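Local coordinates for acyl carrier protein (Thermotoga maritima MSB8, PDB 6LVU), which probably carries the growing fatty acid chain during fatty acid biosynthesis, serving as a small, helical acyl carrier, at residues E6-V11 with V26-K31; S16-V21 with V47-S52. All blocks are in the same frame, centred on the assembly; numbering follows the deposited sequence.

Helix 4-19 takes part in both contacts, first near its start and then at its far end. Contact 1 joins it to the loop segment 26-31; contact 2 reaches across to helix 42-54. The first is partly buried and rests on one aromatic ring against backbone and a carboxylate. The second lies at the surface and comes down to a lysine and an aspartate beside a zinc ion, with less area buried. Between them runs the hydrophobic interior, where Val11 CA of contact 1 lies 3.9 Å from Phe50 CE1 of contact 2. A second junction is made in the loop, as Val26 of contact 1 packs on Val21 of contact 2.

Contact 1 of 2, residues E6-V11 with V26-K31; sequences EIFSKV and VTEEAK
Val26 meets Phe8 through its carbonyl: the O atom sits 3.6 Å from Phe8 CZ, at the ring edge and close to the ring plane. The ring gets there because CG stands anti to the backbone N (chi1 168°), so Phe8 reaches out from helix 4-19 toward the loop. Val26 also points its side chain at the helix, but spends it on Lys12 and Ile15, one and two turns further along.

Thr27 adds backbone alone. Its carbonyl carbon lies 4.2 Å from Phe8 CE2, while its side chain turns from the helix. Here a type I turn begins, closed by Ala30 N to Thr27 O at 3.2 Å, and it carries the chain round.

Glu28, second in the turn, brings both backbone and side chain to the ring. Its N is 4.0 Å from Phe8 CE2. The side chain bends sharply at chi2 (-101°), which brings the carboxylate alongside Phe8, obliquely to the ring and tilted 36° to it, OE2 nearest CD2 at 3.9 Å. OE1 forms a salt bridge with Arg4, in the first turn of helix 4-19, and OE2, too, is hydrogen-bonded just outside the two segments, so the glutamate links loop and helix by charge as well as by packing. Backbone bonds of Glu28 with Gly70 and of Ala30 with Val69 tie the turn to the start of helix 69-79. This is one place where the long loop between the first two helices of the acyl carrier fold is held against the bundle.

The direct contact is mostly nondirectional packing, OE2 included, plus, probably, a mild attraction between Val26 O and the ring rim at CZ. The polar fixing of Glu28 comes from Arg4 and the turn's backbone bonds.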
loop_
_atom_site.group_PDB
_atom_site.type_symbol
_atom_site.label_atom_id
_atom_site.label_comp_id
_atom_site.label_asym_id
_atom_site.label_seq_id
_atom_site.Cartn_x
_atom_site.Cartn_y
_atom_site.Cartn_z
ATOM N N GLU A 6 -10.647 -7.557 -2.749
ATOM C CA GLU A 6 -9.676 -7.950 -3.768
ATOM C C GLU A 6 -8.440 -7.061 -3.714
ATOM O O GLU A 6 -7.308 -7.553 -3.694
ATOM C CB GLU A 6 -10.288 -7.863 -5.165
ATOM C CG GLU A 6 -9.225 -8.021 -6.266
ATOM C CD GLU A 6 -9.763 -7.858 -7.690
ATOM O OE1 GLU A 6 -10.917 -7.409 -7.870
ATOM O OE2 GLU A 6 -9.017 -8.187 -8.640
ATOM N N ILE A 7 -8.650 -5.746 -3.720
ATOM C CA ILE A 7 -7.542 -4.806 -3.704
ATOM C C ILE A 7 -6.720 -4.992 -2.442
ATOM O O ILE A 7 -5.487 -5.083 -2.489
ATOM C CB ILE A 7 -8.074 -3.368 -3.814
ATOM C CG1 ILE A 7 -8.777 -3.178 -5.153
ATOM C CG2 ILE A 7 -6.940 -2.355 -3.631
ATOM C CD1 ILE A 7 -9.597 -1.921 -5.220
ATOM N N PHE A 8 -7.394 -5.069 -1.294
ATOM C CA PHE A 8 -6.681 -5.189 -0.029
ATOM C C PHE A 8 -5.879 -6.491 0.060
ATOM O O PHE A 8 -4.762 -6.506 0.591
ATOM C CB PHE A 8 -7.662 -5.078 1.144
ATOM C CG PHE A 8 -7.059 -5.478 2.443
ATOM C CD1 PHE A 8 -7.364 -6.695 3.021
ATOM C CD2 PHE A 8 -6.135 -4.664 3.059
ATOM C CE1 PHE A 8 -6.779 -7.074 4.213
ATOM C CE2 PHE A 8 -5.538 -5.039 4.240
ATOM C CZ PHE A 8 -5.863 -6.240 4.820
ATOM N N SER A 9 -6.431 -7.597 -0.434
ATOM C CA SER A 9 -5.680 -8.854 -0.428
ATOM C C SER A 9 -4.389 -8.732 -1.225
ATOM O O SER A 9 -3.331 -9.201 -0.789
ATOM C CB SER A 9 -6.531 -9.988 -0.984
ATOM O OG SER A 9 -5.737 -11.162 -1.077
ATOM N N LYS A 10 -4.462 -8.143 -2.422
ATOM C CA LYS A 10 -3.268 -7.993 -3.256
ATOM C C LYS A 10 -2.304 -6.965 -2.678
ATOM O O LYS A 10 -1.077 -7.118 -2.792
ATOM C CB LYS A 10 -3.668 -7.612 -4.681
ATOM C CG LYS A 10 -4.444 -8.719 -5.445
ATOM C CD LYS A 10 -4.813 -8.192 -6.849
ATOM C CE LYS A 10 -5.108 -9.289 -7.846
ATOM N NZ LYS A 10 -6.564 -9.535 -7.982
ATOM N N VAL A 11 -2.834 -5.883 -2.105
ATOM C CA VAL A 11 -1.960 -4.910 -1.458
ATOM C C VAL A 11 -1.212 -5.576 -0.321
ATOM O O VAL A 11 -0.023 -5.319 -0.093
ATOM C CB VAL A 11 -2.777 -3.699 -0.968
ATOM C CG1 VAL A 11 -2.010 -2.970 0.125
ATOM C CG2 VAL A 11 -3.107 -2.748 -2.145
ATOM N N VAL A 26 -0.427 -7.015 8.537
ATOM C CA VAL A 26 -0.856 -6.039 7.542
ATOM C C VAL A 26 -2.372 -5.923 7.639
ATOM O O VAL A 26 -3.114 -6.739 7.094
ATOM C CB VAL A 26 -0.390 -6.418 6.137
ATOM C CG1 VAL A 26 -0.834 -5.359 5.117
ATOM C CG2 VAL A 26 1.117 -6.591 6.127
ATOM N N THR A 27 -2.838 -4.892 8.329
ATOM C CA THR A 27 -4.253 -4.605 8.481
ATOM C C THR A 27 -4.551 -3.246 7.868
ATOM O O THR A 27 -3.642 -2.472 7.549
ATOM C CB THR A 27 -4.658 -4.612 9.953
ATOM O OG1 THR A 27 -3.973 -3.549 10.621
ATOM C CG2 THR A 27 -4.279 -5.949 10.607
ATOM N N GLU A 28 -5.848 -2.959 7.701
ATOM C CA GLU A 28 -6.252 -1.655 7.186
ATOM C C GLU A 28 -5.685 -0.502 8.009
ATOM O O GLU A 28 -5.374 0.555 7.453
ATOM C CB GLU A 28 -7.777 -1.534 7.154
ATOM C CG GLU A 28 -8.497 -2.411 6.133
ATOM C CD GLU A 28 -8.910 -1.641 4.891
ATOM O OE1 GLU A 28 -9.014 -0.394 4.986
ATOM O OE2 GLU A 28 -9.189 -2.291 3.846
ATOM N N GLU A 29 -5.523 -0.689 9.319
ATOM C CA GLU A 29 -5.120 0.379 10.235
ATOM C C GLU A 29 -3.615 0.511 10.400
ATOM O O GLU A 29 -3.172 1.437 11.084
ATOM C CB GLU A 29 -5.723 0.171 11.634
ATOM C CG GLU A 29 -7.220 0.434 11.765
ATOM C CD GLU A 29 -8.066 -0.561 11.007
ATOM O OE1 GLU A 29 -7.781 -1.788 11.083
ATOM O OE2 GLU A 29 -9.019 -0.106 10.333
ATOM N N ALA A 30 -2.835 -0.408 9.837
ATOM C CA ALA A 30 -1.390 -0.413 10.045
ATOM C C ALA A 30 -0.743 0.772 9.335
ATOM O O ALA A 30 -0.986 1.009 8.149
ATOM C CB ALA A 30 -0.785 -1.728 9.543
ATOM N N LYS A 31 0.087 1.514 10.062
ATOM C CA LYS A 31 0.875 2.580 9.462
ATOM C C LYS A 31 2.117 1.955 8.837
ATOM O O LYS A 31 2.756 1.087 9.445
ATOM C CB LYS A 31 1.230 3.606 10.541
ATOM C CG LYS A 31 -0.042 4.193 11.173
ATOM C CD LYS A 31 0.189 4.919 12.493
ATOM C CE LYS A 31 0.133 6.419 12.358
ATOM N NZ LYS A 31 1.239 6.967 11.531
#

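Contact 2 of 2, residues S16-V21 with V47-S52; sequences SEKLGV and VMDFES. With ZN (zinc ion), chain D; ZN (zinc ion), chain E.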
loop_
_atom_site.group_PDB
_atom_site.type_symbol
_atom_site.label_atom_id
_atom_site.label_comp_id
_atom_site.label_asym_id
_atom_site.label_seq_id
_atom_site.Cartn_x
_atom_site.Cartn_y
_atom_site.Cartn_z
ATOM N N SER A 16 3.738 -7.597 2.175
ATOM C CA SER A 16 4.396 -8.691 2.872
ATOM C C SER A 16 5.593 -9.204 2.084
ATOM O O SER A 16 6.650 -9.483 2.665
ATOM C CB SER A 16 3.401 -9.825 3.112
ATOM O OG SER A 16 3.987 -10.867 3.868
ATOM N N GLU A 17 5.452 -9.335 0.760
ATOM C CA GLU A 17 6.574 -9.833 -0.037
ATOM C C GLU A 17 7.758 -8.872 0.018
ATOM O O GLU A 17 8.905 -9.298 0.186
ATOM C CB GLU A 17 6.152 -10.066 -1.498
ATOM C CG GLU A 17 5.142 -11.206 -1.746
ATOM C CD GLU A 17 4.522 -11.165 -3.151
ATOM O OE1 GLU A 17 3.702 -12.054 -3.518
ATOM O OE2 GLU A 17 4.858 -10.234 -3.902
ATOM N N LYS A 18 7.503 -7.562 -0.083
ATOM C CA LYS A 18 8.595 -6.610 -0.236
ATOM C C LYS A 18 9.105 -6.051 1.085
ATOM O O LYS A 18 10.308 -5.820 1.213
ATOM C CB LYS A 18 8.188 -5.472 -1.176
ATOM C CG LYS A 18 8.244 -5.917 -2.630
ATOM C CD LYS A 18 7.410 -5.071 -3.547
ATOM C CE LYS A 18 7.598 -5.557 -4.996
ATOM N NZ LYS A 18 6.335 -6.042 -5.659
ATOM N N LEU A 19 8.242 -5.841 2.072
ATOM C CA LEU A 19 8.716 -5.384 3.377
ATOM C C LEU A 19 9.205 -6.526 4.260
ATOM O O LEU A 19 9.879 -6.276 5.264
ATOM C CB LEU A 19 7.616 -4.626 4.114
ATOM C CG LEU A 19 7.546 -3.102 4.024
ATOM C CD1 LEU A 19 7.645 -2.591 2.598
ATOM C CD2 LEU A 19 6.253 -2.634 4.673
ATOM N N GLY A 20 8.865 -7.765 3.934
ATOM C CA GLY A 20 9.360 -8.887 4.695
ATOM C C GLY A 20 8.581 -9.172 5.952
ATOM O O GLY A 20 8.962 -10.076 6.711
ATOM N N VAL A 21 7.500 -8.449 6.186
ATOM C CA VAL A 21 6.692 -8.659 7.366
ATOM C C VAL A 21 5.683 -9.751 7.065
ATOM O O VAL A 21 5.380 -10.052 5.910
ATOM C CB VAL A 21 5.988 -7.363 7.805
ATOM C CG1 VAL A 21 6.979 -6.229 7.902
ATOM C CG2 VAL A 21 4.879 -7.031 6.826
ATOM N N VAL A 47 4.353 1.927 -4.294
ATOM C CA VAL A 47 3.319 2.547 -5.111
ATOM C C VAL A 47 3.485 2.187 -6.580
ATOM O O VAL A 47 2.504 1.902 -7.270
ATOM C CB VAL A 47 3.310 4.065 -4.878
ATOM C CG1 VAL A 47 2.723 4.763 -6.053
ATOM C CG2 VAL A 47 2.480 4.360 -3.652
ATOM N N MET A 48 4.724 2.198 -7.083
ATOM C CA MET A 48 4.909 1.790 -8.471
ATOM C C MET A 48 4.526 0.332 -8.673
ATOM O O MET A 48 4.024 -0.042 -9.740
ATOM C CB MET A 48 6.352 2.020 -8.911
ATOM C CG MET A 48 6.511 3.215 -9.827
ATOM S SD MET A 48 8.254 3.564 -10.055
ATOM C CE MET A 48 8.676 3.996 -8.372
ATOM N N ASP A 49 4.764 -0.508 -7.671
ATOM C CA ASP A 49 4.343 -1.894 -7.789
ATOM C C ASP A 49 2.821 -1.998 -7.773
ATOM O O ASP A 49 2.244 -2.723 -8.593
ATOM C CB ASP A 49 5.014 -2.705 -6.685
ATOM C CG ASP A 49 6.532 -2.642 -6.792
ATOM O OD1 ASP A 49 7.031 -2.475 -7.931
ATOM O OD2 ASP A 49 7.232 -2.709 -5.761
ATOM N N PHE A 50 2.152 -1.219 -6.904
ATOM C CA PHE A 50 0.690 -1.132 -6.943
ATOM C C PHE A 50 0.197 -0.532 -8.253
ATOM O O PHE A 50 -0.829 -0.964 -8.795
ATOM C CB PHE A 50 0.157 -0.319 -5.752
ATOM C CG PHE A 50 0.553 -0.878 -4.406
ATOM C CD1 PHE A 50 0.595 -2.255 -4.194
ATOM C CD2 PHE A 50 0.914 -0.044 -3.370
ATOM C CE1 PHE A 50 0.990 -2.775 -2.968
ATOM C CE2 PHE A 50 1.294 -0.564 -2.137
ATOM C CZ PHE A 50 1.332 -1.919 -1.935
ATOM N N GLU A 51 0.915 0.465 -8.779
ATOM C CA GLU A 51 0.532 1.065 -10.057
ATOM C C GLU A 51 0.503 0.023 -11.167
ATOM O O GLU A 51 -0.453 -0.039 -11.950
ATOM C CB GLU A 51 1.500 2.192 -10.412
ATOM C CG GLU A 51 1.074 3.535 -9.846
ATOM C CD GLU A 51 2.096 4.630 -10.039
ATOM O OE1 GLU A 51 1.754 5.804 -9.781
ATOM O OE2 GLU A 51 3.236 4.339 -10.466
ATOM N N SER A 52 1.529 -0.825 -11.227
ATOM C CA SER A 52 1.594 -1.873 -12.233
ATOM C C SER A 52 0.666 -3.033 -11.903
ATOM O O SER A 52 0.229 -3.747 -12.806
ATOM C CB SER A 52 3.036 -2.362 -12.368
ATOM O OG SER A 52 3.089 -3.695 -12.833
HETATM ZN ZN ZN D . 3.594 -10.551 -5.427
HETATM ZN ZN ZN E . 8.998 -1.747 -7.663
HETATM O O HOH W 1 9.640 -3.446 -6.250
#
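The carboxylate of Asp49 has zinc at its oxygen end and Lys18 over one face. OD1 binds the metal at 2.1 Å, not far from the carboxylate plane, whereas OD2 stays at 2.8 Å, a lopsided grip. A water joins the shell at 2.3 Å from the zinc, and OD2 of Asp45, one turn earlier on helix 42-54, binds the same ion.

Lys18 arrives from the opposite direction, as a long chain extended to CE and bent only at chi4 (119°). That bend turns the amine aside: CE lies 3.0 Å from Asp49 OD2, but NZ stands 3.5 Å off, a long salt bridge with the methylene carbon closer than the charge. The lysine also touches Leu46, so its stem is packed as well as paired. With zinc and lysine both beside it, the negative charge of OD2 is probably well compensated.

The two helices belong to the helical bundle of acyl carrier proteins, and this is its outer side. Beneath it Phe50 turns inward onto Ile14 and Ile15.

Glu17, next to Lys18, holds a second zinc with both oxygens, OE2 at 2.0 Å and OE1 at 2.4 Å. Helix 4-19 ends at Leu19, and Gly20 leaves it with a positive phi (82°); here Ser16 OG donates to Val21 O at 2.6 Å.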